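Local coordinates for protein alkaline serine protease (Thermobifida fusca, PDB 2PFE) that probably cleaves peptide bonds within proteins as the mature, secreted catalytic domain of a chymotrypsin-like serine endopeptidase related to alpha-lytic protease, at residues Ile4-Pro8 with Arg99-Thr103; Arg58-Trp62 with Pro174-Phe179; Ala91-Val97 with Gly109-Lys114; Ala150-Gly156 with Phe168-Ile172. All coordinates share one frame. Where two conformers were deposited one is given. Residue numbers count along the deposited sequence, not the author numbering.

Contact 1: Ile4-Pro8 with Arg99-Thr103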
loop_
_atom_site.group_PDB
_atom_site.type_symbol
_atom_site.label_atom_id
_atom_site.label_comp_id
_atom_site.label_asym_id
_atom_site.label_seq_id
_atom_site.Cartn_x
_atom_site.Cartn_y
_atom_site.Cartn_z
ATOM N N ILE A 4 4.499 -9.725 4.165
ATOM C CA ILE A 4 4.995 -8.610 4.973
ATOM C C ILE A 4 4.864 -7.301 4.169
ATOM O O ILE A 4 5.324 -7.196 3.015
ATOM C CB ILE A 4 6.449 -8.865 5.508
ATOM C CG1 ILE A 4 6.456 -10.076 6.460
ATOM C CG2 ILE A 4 7.001 -7.629 6.223
ATOM C CD1 ILE A 4 7.804 -10.454 6.977
ATOM N N GLY A 5 4.234 -6.304 4.777
ATOM C CA GLY A 5 4.033 -5.044 4.068
ATOM C C GLY A 5 5.369 -4.436 3.672
ATOM O O GLY A 5 6.314 -4.427 4.460
ATOM N N GLY A 6 5.439 -3.901 2.449
ATOM C CA GLY A 6 6.673 -3.291 1.954
ATOM C C GLY A 6 7.538 -4.216 1.116
ATOM O O GLY A 6 8.457 -3.765 0.436
ATOM N N ASN A 7 7.249 -5.508 1.170
ATOM C CA ASN A 7 7.971 -6.464 0.358
ATOM C C ASN A 7 7.398 -6.521 -1.060
ATOM O O ASN A 7 6.208 -6.248 -1.277
ATOM C CB ASN A 7 7.916 -7.850 1.009
ATOM C CG ASN A 7 8.885 -8.005 2.163
ATOM O OD1 ASN A 7 9.742 -7.143 2.416
ATOM N ND2 ASN A 7 8.764 -9.132 2.875
ATOM N N PRO A 8 8.234 -6.899 -2.037
ATOM C CA PRO A 8 7.785 -6.938 -3.420
ATOM C C PRO A 8 6.837 -8.076 -3.767
ATOM O O PRO A 8 6.856 -9.154 -3.127
ATOM C CB PRO A 8 9.089 -7.129 -4.213
ATOM C CG PRO A 8 10.010 -7.804 -3.273
ATOM C CD PRO A 8 9.656 -7.279 -1.903
ATOM N N ARG A 99 6.503 5.349 5.037
ATOM C CA ARG A 99 6.121 4.314 4.082
ATOM C C ARG A 99 7.236 3.298 3.891
ATOM O O ARG A 99 8.425 3.589 4.100
ATOM C CB ARG A 99 5.731 4.915 2.719
ATOM C CG ARG A 99 6.731 5.910 2.105
ATOM C CD ARG A 99 6.720 5.854 0.569
ATOM N NE ARG A 99 7.219 4.560 0.133
ATOM C CZ ARG A 99 8.508 4.304 -0.091
ATOM N NH1 ARG A 99 9.416 5.272 -0.023
ATOM N NH2 ARG A 99 8.900 3.073 -0.396
ATOM N N SER A 100 6.821 2.091 3.516
ATOM C CA SER A 100 7.731 0.997 3.211
ATOM C C SER A 100 7.499 0.495 1.798
ATOM O O SER A 100 6.371 0.316 1.388
ATOM C CB SER A 100 7.522 -0.149 4.205
ATOM O OG SER A 100 8.416 -1.232 3.974
ATOM N N GLY A 101 8.581 0.261 1.057
ATOM C CA GLY A 101 8.445 -0.294 -0.293
ATOM C C GLY A 101 9.702 -0.961 -0.789
ATOM O O GLY A 101 10.787 -0.726 -0.267
ATOM N N ALA A 102 9.542 -1.784 -1.816
ATOM C CA ALA A 102 10.610 -2.689 -2.262
ATOM C C ALA A 102 11.799 -1.988 -2.883
ATOM O O ALA A 102 12.910 -2.532 -2.893
ATOM C CB ALA A 102 10.059 -3.706 -3.244
ATOM N N THR A 103 11.574 -0.793 -3.417
ATOM C CA THR A 103 12.641 -0.097 -4.125
ATOM C C THR A 103 13.467 0.816 -3.214
ATOM O O THR A 103 14.704 0.811 -3.272
ATOM C CB THR A 103 12.104 0.676 -5.328
ATOM O OG1 THR A 103 11.495 -0.252 -6.219
ATOM C CG2 THR A 103 13.217 1.365 -6.085
#
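R99 starts the second segment and makes no contact with I4-P8; its guanidinium turns to D139 in a salt bridge. At S100 the segments meet. The side chain of S100 points at the turn, and OG lies 3.4 Å from CA of G6, while its hydrogen bond goes to the backbone O of N76. The turn is a type II beta turn from I4 to N7, closed by N7 N to I4 O at 3.2 Å. G6 sits in it at phi/psi 96/-14, where a CB would jam against the preceding carbonyl and also clash with S100 OG, so two constraints call for glycine. Next, G101 CA lies 4.1 Å from G6 CA. G6 O then lies 3.2 Å from A102 N, but the angle is too poor for a hydrogen bond; G6 O bonds to the hydroxyl of Y78 and A102 N to OG of S17. A102 closes the contact with its methyl, CB resting 3.7 Å from CB of P8. No hydrogen bond links the two segments. Thus the N-terminal turn packs on A102 and the end of strand 96-101, in the C-terminal barrel of the chymotrypsin fold.

Contact 2: Arg58-Trp62 with Pro174-Phe179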
loop_
_atom_site.group_PDB
_atom_site.type_symbol
_atom_site.label_atom_id
_atom_site.label_comp_id
_atom_site.label_asym_id
_atom_site.label_seq_id
_atom_site.Cartn_x
_atom_site.Cartn_y
_atom_site.Cartn_z
ATOM N N ARG A 58 -10.439 6.020 -7.861
ATOM C CA ARG A 58 -9.700 5.740 -6.625
ATOM C C ARG A 58 -8.393 5.049 -7.015
ATOM O O ARG A 58 -8.080 4.952 -8.199
ATOM C CB ARG A 58 -10.536 4.902 -5.649
ATOM C CG ARG A 58 -11.867 5.533 -5.166
ATOM C CD ARG A 58 -11.638 6.743 -4.215
ATOM N NE ARG A 58 -12.493 6.701 -3.020
ATOM C CZ ARG A 58 -12.059 6.693 -1.750
ATOM N NH1 ARG A 58 -10.755 6.774 -1.437
ATOM N NH2 ARG A 58 -12.949 6.634 -0.771
ATOM N N ASP A 59 -7.623 4.594 -6.028
ATOM C CA ASP A 59 -6.424 3.806 -6.329
ATOM C C ASP A 59 -6.215 2.728 -5.273
ATOM O O ASP A 59 -5.253 2.761 -4.469
ATOM C CB ASP A 59 -5.175 4.680 -6.530
ATOM C CG ASP A 59 -4.020 3.897 -7.143
ATOM O OD1 ASP A 59 -4.212 2.701 -7.470
ATOM O OD2 ASP A 59 -2.919 4.459 -7.320
ATOM N N MET A 60 -7.150 1.782 -5.276
ATOM C CA MET A 60 -7.270 0.798 -4.224
ATOM C C MET A 60 -7.508 -0.599 -4.804
ATOM O O MET A 60 -8.247 -0.760 -5.787
ATOM C CB MET A 60 -8.411 1.183 -3.282
ATOM C CG MET A 60 -9.765 1.332 -3.947
ATOM S SD MET A 60 -10.998 1.837 -2.759
ATOM C CE MET A 60 -10.518 3.435 -2.212
ATOM N N GLY A 61 -6.928 -1.600 -4.155
ATOM C CA GLY A 61 -7.021 -2.969 -4.629
ATOM C C GLY A 61 -6.642 -3.935 -3.542
ATOM O O GLY A 61 -6.118 -3.531 -2.481
ATOM N N TRP A 62 -6.909 -5.204 -3.796
ATOM C CA TRP A 62 -6.348 -6.244 -2.966
ATOM C C TRP A 62 -6.111 -7.512 -3.762
ATOM O O TRP A 62 -6.741 -7.741 -4.803
ATOM C CB TRP A 62 -7.192 -6.491 -1.700
ATOM C CG TRP A 62 -8.421 -7.302 -1.888
ATOM C CD1 TRP A 62 -9.588 -6.906 -2.477
ATOM C CD2 TRP A 62 -8.633 -8.649 -1.435
ATOM N NE1 TRP A 62 -10.509 -7.929 -2.432
ATOM C CE2 TRP A 62 -9.958 -9.002 -1.789
ATOM C CE3 TRP A 62 -7.839 -9.584 -0.761
ATOM C CZ2 TRP A 62 -10.501 -10.268 -1.517
ATOM C CZ3 TRP A 62 -8.383 -10.853 -0.480
ATOM C CH2 TRP A 62 -9.700 -11.176 -0.863
ATOM N N PRO A 174 -10.971 3.563 3.565
ATOM C CA PRO A 174 -11.863 3.414 2.414
ATOM C C PRO A 174 -11.633 2.128 1.617
ATOM O O PRO A 174 -12.581 1.578 1.071
ATOM C CB PRO A 174 -11.543 4.643 1.557
ATOM C CG PRO A 174 -11.062 5.650 2.526
ATOM C CD PRO A 174 -10.252 4.852 3.509
ATOM N N LEU A 175 -10.384 1.672 1.542
ATOM C CA LEU A 175 -10.033 0.465 0.805
ATOM C C LEU A 175 -10.637 -0.758 1.527
ATOM O O LEU A 175 -11.294 -1.604 0.913
ATOM C CB LEU A 175 -8.500 0.360 0.676
ATOM C CG LEU A 175 -7.933 -0.816 -0.131
ATOM C CD1 LEU A 175 -6.508 -0.486 -0.580
ATOM C CD2 LEU A 175 -7.948 -2.105 0.658
ATOM N N LEU A 176 -10.462 -0.818 2.841
ATOM C CA LEU A 176 -10.969 -1.958 3.606
ATOM C C LEU A 176 -12.492 -1.989 3.512
ATOM O O LEU A 176 -13.107 -3.048 3.349
ATOM C CB LEU A 176 -10.547 -1.877 5.071
ATOM C CG LEU A 176 -9.043 -1.814 5.324
ATOM C CD1 LEU A 176 -8.815 -1.473 6.800
ATOM C CD2 LEU A 176 -8.412 -3.153 4.940
ATOM N N SER A 177 -13.099 -0.809 3.593
ATOM C CA SER A 177 -14.561 -0.704 3.509
ATOM C C SER A 177 -15.100 -1.130 2.135
ATOM O O SER A 177 -16.044 -1.916 2.052
ATOM C CB SER A 177 -15.029 0.704 3.876
ATOM O OG SER A 177 -16.432 0.840 3.736
ATOM N N TYR A 178 -14.501 -0.608 1.064
ATOM C CA TYR A 178 -15.023 -0.873 -0.282
ATOM C C TYR A 178 -15.025 -2.359 -0.595
ATOM O O TYR A 178 -15.965 -2.879 -1.181
ATOM C CB TYR A 178 -14.193 -0.161 -1.339
ATOM C CG TYR A 178 -14.876 -0.133 -2.700
ATOM C CD1 TYR A 178 -15.836 0.836 -2.991
ATOM C CD2 TYR A 178 -14.577 -1.083 -3.686
ATOM C CE1 TYR A 178 -16.480 0.874 -4.237
ATOM C CE2 TYR A 178 -15.222 -1.062 -4.930
ATOM C CZ TYR A 178 -16.172 -0.088 -5.197
ATOM O OH TYR A 178 -16.811 -0.055 -6.412
ATOM N N PHE A 179 -13.921 -3.012 -0.237
ATOM C CA PHE A 179 -13.736 -4.427 -0.563
ATOM C C PHE A 179 -14.204 -5.393 0.525
ATOM O O PHE A 179 -14.093 -6.610 0.361
ATOM C CB PHE A 179 -12.278 -4.710 -0.949
ATOM C CG PHE A 179 -11.842 -3.983 -2.182
ATOM C CD1 PHE A 179 -10.866 -2.992 -2.097
ATOM C CD2 PHE A 179 -12.437 -4.253 -3.422
ATOM C CE1 PHE A 179 -10.453 -2.292 -3.220
ATOM C CE2 PHE A 179 -12.029 -3.551 -4.553
ATOM C CZ PHE A 179 -11.043 -2.566 -4.452
#
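Strand 60-62 runs across helix 174-179 with the axes of these short segments 8.4 Å apart at closest approach and crossing at -61°. The nearest CA pair is M60 with L175, at 5.7 Å; CA of W62 and CA of F179 are 8.0 Å apart. M60 fills the middle of the interface. CB of M60 lies 3.7 Å from CD1 of L175, its CE 4.1 Å from CB of P174, and its CG 3.8 Å from CE1 of F179. The sulfur makes Met-aromatic contacts with two rings, SD of M60 being 5.1 Å from the centroid of the Y178 ring and 5.2 Å from that of F179, both oblique. F179 takes CD1 of W62 over one face, 3.7 Å from its own CG. G61 O lies 3.6 Å from CD1 of L175 and G61 N 3.7 Å from CE1 of F179. At the margin, NH2 of R58 rests 3.4 Å from CB of P174. D59, probably the aspartate of the charge relay, points away from the helix and hydrogen-bonds to H35 and S155. With no hydrogen bond between segments, the C-terminal helix holds to this N-terminal barrel strand by apolar, sulfur and aromatic packing, apart from the polar network of D59.

Contact 3: Ala91-Val97 with Gly109-Lys114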
loop_
_atom_site.group_PDB
_atom_site.type_symbol
_atom_site.label_atom_id
_atom_site.label_comp_id
_atom_site.label_asym_id
_atom_site.label_seq_id
_atom_site.Cartn_x
_atom_site.Cartn_y
_atom_site.Cartn_z
ATOM N N ALA A 91 -4.380 9.207 11.088
ATOM C CA ALA A 91 -3.570 10.297 11.597
ATOM C C ALA A 91 -4.093 11.626 11.068
ATOM O O ALA A 91 -4.680 11.685 9.994
ATOM C CB ALA A 91 -2.137 10.105 11.158
ATOM N N ALA A 92 -3.858 12.692 11.827
ATOM C CA ALA A 92 -4.248 14.033 11.443
ATOM C C ALA A 92 -3.324 14.641 10.400
ATOM O O ALA A 92 -2.145 14.264 10.279
ATOM C CB ALA A 92 -4.295 14.923 12.663
ATOM N N THR A 93 -3.873 15.599 9.654
ATOM C CA THR A 93 -3.061 16.435 8.793
ATOM C C THR A 93 -1.970 17.072 9.644
ATOM O O THR A 93 -2.215 17.516 10.779
ATOM C CB THR A 93 -3.935 17.485 8.103
ATOM O OG1 THR A 93 -4.889 16.809 7.267
ATOM C CG2 THR A 93 -3.097 18.418 7.225
ATOM N N GLY A 94 -0.749 17.043 9.124
ATOM C CA GLY A 94 0.413 17.539 9.842
ATOM C C GLY A 94 1.206 16.460 10.570
ATOM O O GLY A 94 2.325 16.709 11.030
ATOM N N SER A 95 0.627 15.266 10.716
ATOM C CA SER A 95 1.295 14.180 11.427
ATOM C C SER A 95 2.506 13.656 10.653
ATOM O O SER A 95 2.514 13.685 9.417
ATOM C CB SER A 95 0.325 13.016 11.626
ATOM O OG SER A 95 0.943 11.965 12.366
ATOM N N SER A 96 3.498 13.139 11.364
ATOM C CA SER A 96 4.535 12.352 10.711
ATOM C C SER A 96 3.922 11.067 10.174
ATOM O O SER A 96 2.903 10.566 10.685
ATOM C CB SER A 96 5.634 12.013 11.724
ATOM O OG SER A 96 5.086 11.289 12.805
ATOM N N VAL A 97 4.567 10.508 9.157
ATOM C CA VAL A 97 4.129 9.256 8.590
ATOM C C VAL A 97 5.338 8.643 7.884
ATOM O O VAL A 97 6.241 9.365 7.434
ATOM C CB VAL A 97 2.930 9.487 7.630
ATOM C CG1 VAL A 97 3.355 10.284 6.388
ATOM C CG2 VAL A 97 2.235 8.184 7.245
ATOM N N GLY A 109 8.018 11.236 6.237
ATOM C CA GLY A 109 7.675 12.592 5.912
ATOM C C GLY A 109 6.504 13.031 6.746
ATOM O O GLY A 109 6.267 12.510 7.825
ATOM N N THR A 110 5.781 14.026 6.232
ATOM C CA THR A 110 4.661 14.654 6.941
ATOM C C THR A 110 3.427 14.593 6.041
ATOM O O THR A 110 3.535 14.781 4.817
ATOM C CB THR A 110 5.005 16.137 7.318
ATOM O OG1 THR A 110 6.119 16.125 8.230
ATOM C CG2 THR A 110 3.854 16.832 8.007
ATOM N N ILE A 111 2.253 14.371 6.640
ATOM C CA ILE A 111 0.982 14.421 5.929
ATOM C C ILE A 111 0.642 15.900 5.723
ATOM O O ILE A 111 0.525 16.655 6.694
ATOM C CB ILE A 111 -0.128 13.735 6.750
ATOM C CG1 ILE A 111 0.159 12.230 6.854
ATOM C CG2 ILE A 111 -1.502 14.014 6.110
ATOM C CD1 ILE A 111 -0.805 11.424 7.745
ATOM N N GLN A 112 0.510 16.321 4.469
ATOM C CA GLN A 112 0.305 17.736 4.164
ATOM C C GLN A 112 -1.132 18.124 3.891
ATOM O O GLN A 112 -1.586 19.197 4.307
ATOM C CB GLN A 112 1.115 18.143 2.929
ATOM C CG GLN A 112 2.617 18.143 3.140
ATOM C CD GLN A 112 3.317 18.999 2.092
ATOM O OE1 GLN A 112 2.964 18.957 0.908
ATOM N NE2 GLN A 112 4.288 19.805 2.522
ATOM N N SER A 113 -1.829 17.285 3.141
ATOM C CA SER A 113 -3.182 17.610 2.699
ATOM C C SER A 113 -3.933 16.366 2.277
ATOM O O SER A 113 -3.389 15.519 1.585
ATOM C CB SER A 113 -3.143 18.609 1.542
ATOM O OG SER A 113 -2.617 18.019 0.379
ATOM N N LYS A 114 -5.198 16.275 2.681
ATOM C CA LYS A 114 -6.029 15.122 2.390
ATOM C C LYS A 114 -7.020 15.431 1.273
ATOM O O LYS A 114 -7.226 16.581 0.880
ATOM C CB LYS A 114 -6.774 14.662 3.653
ATOM C CG LYS A 114 -5.848 14.201 4.765
ATOM C CD LYS A 114 -6.636 13.764 5.966
ATOM C CE LYS A 114 -5.696 13.251 7.065
ATOM N NZ LYS A 114 -6.377 12.905 8.351
HETATM O O HOH W 1 -5.816 17.944 4.947
#
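This is the open end of the beta hairpin of strands 96-101 and 105-113 in the C-terminal barrel. A91 enters with CB 3.9 Å from CD1 of I111, and O of A91 accepts a 2.7 Å hydrogen bond from NZ of K114, which also forms a salt bridge with E90. From A92 to S95 the chain makes a type II beta turn, closed by S95 N to A92 O at 3.0 Å. Within it, CG2 of T93 lies 3.4 Å from O of Q112, and a water donates to OG1 of T93 (2.7 Å) and accepts from N of K114 (2.9 Å). G94 has phi/psi of 97/-14, where a CB would strike the preceding carbonyl, and its N donates to O of I111 at 2.8 Å. S95 O accepts from N of I111 at 2.9 Å, so both backbone polar atoms of I111 are bonded. S96 and T110 form a non-hydrogen-bonded antiparallel pair, CA to CA 4.4 Å. V97 then pairs with G109 through two bonds, V97 N to G109 O at 2.9 Å and G109 N to V97 O at 2.8 Å, and CG1 of V97 packs 3.8 Å from CG1 of I111.

Contact 4: Ala150-Gly156 with Phe168-Ile172. With AES (4-(2-aminoethyl)benzenesulfonyl fluoride), chain D.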
loop_
_atom_site.group_PDB
_atom_site.type_symbol
_atom_site.label_atom_id
_atom_site.label_comp_id
_atom_site.label_asym_id
_atom_site.label_seq_id
_atom_site.Cartn_x
_atom_site.Cartn_y
_atom_site.Cartn_z
ATOM N N ALA A 150 -2.003 1.854 10.648
ATOM C CA ALA A 150 -2.057 1.833 9.186
ATOM C C ALA A 150 -2.759 3.085 8.670
ATOM O O ALA A 150 -3.821 3.462 9.180
ATOM C CB ALA A 150 -2.806 0.587 8.716
ATOM N N GLN A 151 -2.166 3.721 7.659
ATOM C CA GLN A 151 -2.687 4.957 7.050
ATOM C C GLN A 151 -3.161 4.807 5.617
ATOM O O GLN A 151 -4.137 5.464 5.244
ATOM C CB GLN A 151 -1.646 6.090 7.098
ATOM C CG GLN A 151 -1.213 6.471 8.517
ATOM C CD GLN A 151 -2.376 6.840 9.407
ATOM O OE1 GLN A 151 -3.194 7.672 9.023
ATOM N NE2 GLN A 151 -2.468 6.223 10.596
ATOM N N GLY A 152 -2.455 4.002 4.808
ATOM C CA GLY A 152 -2.736 3.978 3.382
ATOM C C GLY A 152 -1.759 3.121 2.633
ATOM O O GLY A 152 -0.892 2.493 3.246
ATOM N N VAL A 153 -1.932 3.111 1.317
ATOM C CA VAL A 153 -1.039 2.426 0.411
ATOM C C VAL A 153 -0.540 3.407 -0.648
ATOM O O VAL A 153 -1.272 4.305 -1.074
ATOM C CB VAL A 153 -1.718 1.190 -0.244
ATOM C CG1 VAL A 153 -2.054 0.134 0.819
ATOM C CG2 VAL A 153 -2.971 1.583 -0.975
ATOM N N THR A 154 0.702 3.220 -1.090
ATOM C CA THR A 154 1.310 4.180 -2.002
ATOM C C THR A 154 0.623 4.187 -3.368
ATOM O O THR A 154 0.514 3.150 -4.046
ATOM C CB THR A 154 2.798 3.887 -2.195
ATOM O OG1 THR A 154 3.427 3.869 -0.902
ATOM C CG2 THR A 154 3.457 4.973 -3.071
ATOM N N SER A 155 0.189 5.379 -3.782
ATOM C CA SER A 155 -0.496 5.552 -5.066
ATOM C C SER A 155 0.368 6.160 -6.162
ATOM O O SER A 155 0.262 5.751 -7.322
ATOM C CB SER A 155 -1.763 6.410 -4.877
ATOM O OG SER A 155 -2.424 6.726 -6.106
ATOM N N GLY A 156 1.201 7.141 -5.823
ATOM C CA GLY A 156 1.861 7.905 -6.871
ATOM C C GLY A 156 2.678 9.034 -6.320
ATOM O O GLY A 156 2.805 9.182 -5.109
ATOM N N PHE A 168 1.801 10.529 -2.846
ATOM C CA PHE A 168 0.385 10.420 -2.526
ATOM C C PHE A 168 0.068 8.997 -2.068
ATOM O O PHE A 168 0.521 8.030 -2.687
ATOM C CB PHE A 168 -0.459 10.766 -3.761
ATOM C CG PHE A 168 -0.305 12.173 -4.198
ATOM C CD1 PHE A 168 0.662 12.542 -5.130
ATOM C CD2 PHE A 168 -1.121 13.141 -3.658
ATOM C CE1 PHE A 168 0.784 13.892 -5.528
ATOM C CE2 PHE A 168 -1.023 14.475 -4.049
ATOM C CZ PHE A 168 -0.072 14.855 -4.956
ATOM N N PHE A 169 -0.763 8.882 -1.040
ATOM C CA PHE A 169 -1.318 7.597 -0.651
ATOM C C PHE A 169 -2.843 7.519 -0.730
ATOM O O PHE A 169 -3.532 8.507 -0.509
ATOM C CB PHE A 169 -0.740 7.087 0.695
ATOM C CG PHE A 169 -1.212 7.796 1.950
ATOM C CD1 PHE A 169 -2.477 7.542 2.479
ATOM C CD2 PHE A 169 -0.320 8.602 2.691
ATOM C CE1 PHE A 169 -2.865 8.103 3.689
ATOM C CE2 PHE A 169 -0.699 9.165 3.894
ATOM C CZ PHE A 169 -1.978 8.911 4.412
ATOM N N GLN A 170 -3.315 6.312 -1.043
ATOM C CA GLN A 170 -4.730 5.960 -0.969
ATOM C C GLN A 170 -4.982 5.571 0.485
ATOM O O GLN A 170 -4.405 4.610 0.960
ATOM C CB GLN A 170 -4.972 4.774 -1.922
ATOM C CG GLN A 170 -6.188 3.930 -1.622
ATOM C CD GLN A 170 -7.487 4.700 -1.810
ATOM O OE1 GLN A 170 -8.247 4.912 -0.856
ATOM N NE2 GLN A 170 -7.737 5.148 -3.037
ATOM N N PRO A 171 -5.818 6.328 1.215
ATOM C CA PRO A 171 -6.136 5.981 2.602
ATOM C C PRO A 171 -6.664 4.543 2.741
ATOM O O PRO A 171 -7.371 4.026 1.851
ATOM C CB PRO A 171 -7.179 7.038 3.013
ATOM C CG PRO A 171 -6.820 8.212 2.135
ATOM C CD PRO A 171 -6.472 7.582 0.805
ATOM N N ILE A 172 -6.263 3.894 3.828
ATOM C CA ILE A 172 -6.536 2.467 3.990
ATOM C C ILE A 172 -7.972 2.152 4.359
ATOM O O ILE A 172 -8.536 1.173 3.868
ATOM C CB ILE A 172 -5.554 1.789 4.975
ATOM C CG1 ILE A 172 -5.711 0.258 4.974
ATOM C CG2 ILE A 172 -5.697 2.331 6.403
ATOM C CD1 ILE A 172 -5.425 -0.407 3.632
HETATM C C3 AES D . 6.692 6.346 -9.203
HETATM C C2 AES D . 5.818 5.345 -8.768
HETATM C C1 AES D . 5.325 5.388 -7.463
HETATM S S AES D . 4.244 4.163 -6.797
HETATM O O1S AES D . 2.883 4.684 -6.447
HETATM O O2S AES D . 5.142 3.918 -5.272
HETATM C C6 AES D . 5.728 6.404 -6.596
HETATM C C5 AES D . 6.593 7.401 -7.032
HETATM C C4 AES D . 7.086 7.377 -8.331
HETATM C C7 AES D . 8.031 8.502 -8.735
HETATM C C8 AES D . 8.089 8.717 -10.245
HETATM N N8 AES D . 8.389 10.102 -10.553
#
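In this antiparallel beta hairpin of the C-terminal barrel, I172, F168 and F169 bury the most surface. I172 follows the strand: its N donates to Q151 O at 3.0 Å, and its CG2 lies 3.5 Å from O of A150, beside that residue's methyl. The ring of F169 meets the Q151-G152 backbone obliquely, CE1 3.3 Å from O of Q151 and CD1 3.7 Å from CA of G152, where a CB would clash with the ring. Next to F169, V153 and Q170 exchange backbone bonds of 2.9 Å each, V153 N to Q170 O and Q170 N to V153 O. F168 faces a classic beta bulge: its O accepts from S155 N at 2.9 Å and, weakly, from G156 N at 3.3 Å, while its N donates to G156 O at 2.8 Å. The bulge reaches the inhibitor pocket. S155 OG bonds to D59, and CG2 of T154 lies 3.0 Å from O2S of the bound sulfonyl inhibitor.

In the fold
Contacts 2 and 4 meet at the probable catalytic centre, their centres about 10 Å apart: OG of S155 in contact 4 lies 2.6 Å from OD2 of D59 in contact 2, a probable hydrogen bond. Strand 164-171 of contact 4 runs straight into the helix of contact 2. Contacts 1, 3 and 4 share the C-terminal barrel sheet, with strand 96-101 common to 1 and 3. Contact 3 is tied to contact 4 where A91 N lies 2.8 Å from OE1 of Q151, and contact 1 packs on contact 4 with NE of R99 4.0 Å from OG1 of T154. Contact 3 is away from the active site; contact 4 touches the inhibitor, whose nearest atom is about 7 Å from CA of G101.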